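Local atomic coordinates of FYVE-finger-containing Rab5 effector protein rabenosyn-5 (Homo sapiens, PDB entry 1Z0J), a protein that acts as a Rab5 effector, binding Rab GTPases through a small helical domain, and carries a FYVE finger that probably recruits it to endosomal membranes. Residues E12-Q17 with K48-K53. Numbering follows the deposited sequence.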
loop_
_atom_site.group_PDB
_atom_site.type_symbol
_atom_site.label_atom_id
_atom_site.label_comp_id
_atom_site.label_asym_id
_atom_site.label_seq_id
_atom_site.Cartn_x
_atom_site.Cartn_y
_atom_site.Cartn_z
ATOM N N GLU B 12 9.597 12.509 16.257
ATOM C CA GLU B 12 10.449 12.996 15.173
ATOM C C GLU B 12 10.096 12.366 13.816
ATOM O O GLU B 12 10.191 13.027 12.781
ATOM C CB GLU B 12 11.930 12.773 15.515
ATOM C CG GLU B 12 12.931 13.274 14.464
ATOM C CD GLU B 12 12.868 14.778 14.229
ATOM O OE1 GLU B 12 12.685 15.542 15.203
ATOM O OE2 GLU B 12 13.011 15.195 13.062
ATOM N N LEU B 13 9.690 11.097 13.833
ATOM C CA LEU B 13 9.254 10.406 12.617
ATOM C C LEU B 13 7.938 10.978 12.087
ATOM O O LEU B 13 7.742 11.092 10.877
ATOM C CB LEU B 13 9.115 8.903 12.862
ATOM C CG LEU B 13 10.338 8.129 13.365
ATOM C CD1 LEU B 13 9.969 6.678 13.541
ATOM C CD2 LEU B 13 11.540 8.268 12.431
ATOM N N LEU B 14 7.046 11.345 13.003
ATOM C CA LEU B 14 5.785 11.972 12.635
ATOM C C LEU B 14 6.029 13.353 12.027
ATOM O O LEU B 14 5.445 13.706 11.002
ATOM C CB LEU B 14 4.863 12.051 13.851
ATOM C CG LEU B 14 3.427 12.536 13.664
ATOM C CD1 LEU B 14 2.730 11.837 12.503
ATOM C CD2 LEU B 14 2.667 12.308 14.951
ATOM N N LEU B 15 6.917 14.124 12.649
ATOM C CA LEU B 15 7.280 15.437 12.124
ATOM C C LEU B 15 7.923 15.341 10.736
ATOM O O LEU B 15 7.675 16.178 9.867
ATOM C CB LEU B 15 8.205 16.181 13.101
ATOM C CG LEU B 15 7.641 16.586 14.467
ATOM C CD1 LEU B 15 8.766 16.984 15.417
ATOM C CD2 LEU B 15 6.637 17.720 14.333
ATOM N N GLN B 16 8.741 14.311 10.526
ATOM C CA GLN B 16 9.385 14.100 9.224
ATOM C C GLN B 16 8.384 13.746 8.114
ATOM O O GLN B 16 8.517 14.216 6.984
ATOM C CB GLN B 16 10.482 13.044 9.322
ATOM N N GLN B 17 7.381 12.932 8.443
ATOM C CA GLN B 17 6.354 12.563 7.460
ATOM C C GLN B 17 5.455 13.751 7.100
ATOM O O GLN B 17 5.037 13.894 5.949
ATOM C CB GLN B 17 5.539 11.352 7.931
ATOM C CG GLN B 17 4.459 10.866 6.932
ATOM C CD GLN B 17 5.002 10.371 5.586
ATOM O OE1 GLN B 17 6.217 10.229 5.391
ATOM N NE2 GLN B 17 4.091 10.113 4.646
ATOM N N LYS B 48 -1.305 15.985 11.434
ATOM C CA LYS B 48 -1.297 17.075 12.409
ATOM C C LYS B 48 -2.205 16.788 13.612
ATOM O O LYS B 48 -1.853 17.105 14.747
ATOM C CB LYS B 48 -1.679 18.396 11.737
ATOM C CG LYS B 48 -0.586 18.966 10.848
ATOM C CD LYS B 48 -1.008 20.287 10.211
ATOM C CE LYS B 48 0.182 20.995 9.582
ATOM N NZ LYS B 48 -0.147 22.381 9.144
ATOM N N HIS B 49 -3.357 16.166 13.371
ATOM C CA HIS B 49 -4.263 15.755 14.451
ATOM C C HIS B 49 -3.602 14.729 15.368
ATOM O O HIS B 49 -3.690 14.826 16.597
ATOM C CB HIS B 49 -5.575 15.195 13.887
ATOM C CG HIS B 49 -6.545 14.738 14.937
ATOM N ND1 HIS B 49 -6.558 13.450 15.430
ATOM C CD2 HIS B 49 -7.533 15.398 15.584
ATOM C CE1 HIS B 49 -7.511 13.338 16.338
ATOM N NE2 HIS B 49 -8.119 14.506 16.447
ATOM N N THR B 50 -2.937 13.748 14.769
ATOM C CA THR B 50 -2.206 12.743 15.537
ATOM C C THR B 50 -1.087 13.375 16.371
ATOM O O THR B 50 -0.876 12.984 17.525
ATOM C CB THR B 50 -1.644 11.642 14.618
ATOM O OG1 THR B 50 -2.730 11.018 13.924
ATOM C CG2 THR B 50 -0.889 10.589 15.419
ATOM N N LEU B 51 -0.372 14.339 15.792
ATOM C CA LEU B 51 0.667 15.074 16.517
ATOM C C LEU B 51 0.101 15.835 17.718
ATOM O O LEU B 51 0.648 15.770 18.828
ATOM C CB LEU B 51 1.423 16.030 15.585
ATOM C CG LEU B 51 2.542 16.852 16.239
ATOM C CD1 LEU B 51 3.680 15.975 16.777
ATOM C CD2 LEU B 51 3.086 17.878 15.260
ATOM N N ALA B 52 -1.009 16.532 17.505
ATOM C CA ALA B 52 -1.664 17.266 18.583
ATOM C C ALA B 52 -2.140 16.324 19.695
ATOM O O ALA B 52 -2.094 16.667 20.891
ATOM C CB ALA B 52 -2.818 18.086 18.022
ATOM N N LYS B 53 -2.581 15.131 19.310
ATOM C CA LYS B 53 -2.993 14.110 20.266
ATOM C C LYS B 53 -1.809 13.600 21.089
ATOM O O LYS B 53 -1.913 13.426 22.305
ATOM C CB LYS B 53 -3.684 12.962 19.527
ATOM C CG LYS B 53 -4.366 11.935 20.422
ATOM C CD LYS B 53 -5.131 10.885 19.613
ATOM C CE LYS B 53 -4.195 10.010 18.787
ATOM N NZ LYS B 53 -4.933 8.896 18.129
#
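Leu14 CD2 lies over one face of the flat peptide group that joins Thr50 to Leu51. It sits almost straight above Leu51 N, 3.8 Å away. The pair belongs to an antiparallel helical hairpin, the fold of the Rab binding domain, with helix 11-30 packed on helix 34-54. The N-to-C directions of the two short segments make 156°, and their axes come within 10.3 Å. With CG anti to the backbone N (chi1 -173°), Leu14 carries CD2 on to the facing helix. This methyl meets three parts of it: the peptide face, Leu51 CB at 4.0 Å and Thr50 CG2 at 4.0 Å. Leu14 is buried, and Ile9, Leu47 and Gln54 also pack on it. Thr50 turns its methyl to Leu14, while OG1 hydrogen-bonds Glu46 O one helical turn back. Thr50 also packs on an apolar side chain of the other protein in the complex and Gln17 NE2 hydrogen-bonds that protein, so this end of the hairpin meets the partner, consistent with a role in Rab binding. On a more open flank, Leu15 and Leu51 cross at about a right angle, and their CD2 methyls touch at 3.7 Å.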